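Local structure of albumin-1 (Psophocarpus tetragonolobus, 1WBA) at residues 93-98 with 110-114. The protein serves as a 2S storage albumin of the seed and belongs to the Kunitz-type (leguminous) protease inhibitor family. Numbering follows the deposited sequence.
Sequences SVVDFQ and YPNQV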
loop_
_atom_site.group_PDB
_atom_site.type_symbol
_atom_site.label_atom_id
_atom_site.label_comp_id
_atom_site.label_asym_id
_atom_site.label_seq_id
_atom_site.Cartn_x
_atom_site.Cartn_y
_atom_site.Cartn_z
ATOM N N SER A 93 7.016 2.151 -2.647
ATOM C CA SER A 93 7.352 3.454 -3.197
ATOM C C SER A 93 6.488 3.703 -4.411
ATOM O O SER A 93 5.885 2.781 -4.941
ATOM C CB SER A 93 8.839 3.522 -3.594
ATOM O OG SER A 93 9.120 2.805 -4.791
ATOM N N VAL A 94 6.394 4.962 -4.820
ATOM C CA VAL A 94 5.641 5.332 -6.011
ATOM C C VAL A 94 6.657 5.779 -7.065
ATOM O O VAL A 94 7.530 6.607 -6.798
ATOM C CB VAL A 94 4.655 6.459 -5.692
ATOM C CG1 VAL A 94 3.994 6.988 -6.957
ATOM C CG2 VAL A 94 3.595 5.927 -4.727
ATOM N N VAL A 95 6.572 5.191 -8.247
ATOM C CA VAL A 95 7.480 5.513 -9.342
ATOM C C VAL A 95 6.675 6.116 -10.494
ATOM O O VAL A 95 5.615 5.597 -10.862
ATOM C CB VAL A 95 8.219 4.221 -9.809
ATOM C CG1 VAL A 95 9.068 4.475 -11.066
ATOM C CG2 VAL A 95 9.084 3.674 -8.663
ATOM N N ASP A 96 7.122 7.252 -11.019
ATOM C CA ASP A 96 6.414 7.868 -12.142
ATOM C C ASP A 96 6.917 7.130 -13.381
ATOM O O ASP A 96 7.831 7.569 -14.089
ATOM C CB ASP A 96 6.696 9.362 -12.221
ATOM C CG ASP A 96 5.671 10.085 -13.040
ATOM O OD1 ASP A 96 4.958 9.423 -13.824
ATOM O OD2 ASP A 96 5.549 11.310 -12.881
ATOM N N PHE A 97 6.300 5.981 -13.594
ATOM C CA PHE A 97 6.667 5.037 -14.637
ATOM C C PHE A 97 6.253 5.387 -16.052
ATOM O O PHE A 97 5.066 5.412 -16.385
ATOM C CB PHE A 97 6.128 3.656 -14.242
ATOM C CG PHE A 97 6.916 2.515 -14.790
ATOM C CD1 PHE A 97 8.080 2.097 -14.163
ATOM C CD2 PHE A 97 6.486 1.851 -15.933
ATOM C CE1 PHE A 97 8.809 1.021 -14.668
ATOM C CE2 PHE A 97 7.204 0.775 -16.447
ATOM C CZ PHE A 97 8.369 0.356 -15.813
ATOM N N GLN A 98 7.245 5.639 -16.891
ATOM C CA GLN A 98 6.978 5.969 -18.282
ATOM C C GLN A 98 6.695 4.678 -19.062
ATOM O O GLN A 98 7.427 3.700 -18.934
ATOM C CB GLN A 98 8.190 6.698 -18.888
ATOM C CG GLN A 98 7.951 7.270 -20.283
ATOM C CD GLN A 98 9.226 7.798 -20.895
ATOM O OE1 GLN A 98 10.210 7.063 -21.022
ATOM N NE2 GLN A 98 9.236 9.083 -21.245
ATOM N N TYR A 110 14.072 1.754 -9.090
ATOM C CA TYR A 110 13.854 2.718 -10.166
ATOM C C TYR A 110 14.300 4.081 -9.709
ATOM O O TYR A 110 14.083 4.455 -8.554
ATOM C CB TYR A 110 12.383 2.784 -10.545
ATOM C CG TYR A 110 11.936 1.549 -11.269
ATOM C CD1 TYR A 110 12.269 1.359 -12.604
ATOM C CD2 TYR A 110 11.185 0.572 -10.624
ATOM C CE1 TYR A 110 11.875 0.237 -13.279
ATOM C CE2 TYR A 110 10.777 -0.569 -11.291
ATOM C CZ TYR A 110 11.126 -0.723 -12.619
ATOM O OH TYR A 110 10.742 -1.839 -13.300
ATOM N N PRO A 111 14.907 4.862 -10.612
ATOM C CA PRO A 111 15.357 6.190 -10.200
ATOM C C PRO A 111 14.237 7.228 -10.075
ATOM O O PRO A 111 14.337 8.148 -9.261
ATOM C CB PRO A 111 16.366 6.553 -11.294
ATOM C CG PRO A 111 15.779 5.892 -12.527
ATOM C CD PRO A 111 15.336 4.552 -11.993
ATOM N N ASN A 112 13.172 7.062 -10.850
ATOM C CA ASN A 112 12.050 8.015 -10.861
ATOM C C ASN A 112 10.970 7.863 -9.774
ATOM O O ASN A 112 9.770 7.826 -10.068
ATOM C CB ASN A 112 11.414 8.114 -12.273
ATOM C CG ASN A 112 11.276 6.747 -12.989
ATOM O OD1 ASN A 112 11.961 5.766 -12.650
ATOM N ND2 ASN A 112 10.410 6.697 -14.001
ATOM N N GLN A 113 11.405 7.810 -8.515
ATOM C CA GLN A 113 10.490 7.682 -7.381
ATOM C C GLN A 113 9.956 9.043 -6.969
ATOM O O GLN A 113 10.669 10.051 -7.031
ATOM C CB GLN A 113 11.185 7.027 -6.189
ATOM C CG GLN A 113 11.376 5.540 -6.338
ATOM C CD GLN A 113 12.177 4.913 -5.207
ATOM O OE1 GLN A 113 12.764 3.859 -5.384
ATOM N NE2 GLN A 113 12.178 5.543 -4.037
ATOM N N VAL A 114 8.705 9.059 -6.539
ATOM C CA VAL A 114 8.030 10.267 -6.098
ATOM C C VAL A 114 8.113 10.359 -4.574
ATOM O O VAL A 114 7.730 9.418 -3.877
ATOM C CB VAL A 114 6.549 10.209 -6.510
ATOM C CG1 VAL A 114 5.821 11.512 -6.104
ATOM C CG2 VAL A 114 6.445 9.945 -8.010
HETATM O O HOH W 1 7.679 6.898 -3.127
#
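Tyr110 opens the segment by offering the face of its ring to the edge of Phe97, a T-shaped stack with planes at 90° and centroids 5.2 Å apart; Tyr110 CB also packs 3.8 Å from Val95 CG1. Tyrosine suits this partly exposed site: its ring face receives Phe97 while its hydroxyl hydrogen-bonds to Glu38. Asn112, centre of an inverse gamma turn, swings the chain alongside strand 92-97. The backbone O of Asn112 accepts a hydrogen bond from Asp96 N (2.9 Å), while Asn112 ND2 gives a weak one to Asp96 O (2.7 Å), so a side chain continues the pairing where the backbone of 110-114 has turned off. Gln113 forms a non-hydrogen-bonded pair with Val95, and its aliphatic CG lies 3.8 Å from Val95 CG2 while OE1 turns to Gly108 N. Val114 N donates a hydrogen bond to Val94 O (2.7 Å), but a water links Val114 O to Val94 N in place of the direct bond. Valine, beta-branched and apolar, suits this inward side: Val114 CG2 meets Val94 CG1 at 4.0 Å, and both valines touch Phe134 of strand 130-136. Antiparallel edge pairing in this three-stranded sheet of the legume Kunitz beta-trefoil thus rests on few backbone bonds, supplemented by an asparagine amide, a water and aromatic packing.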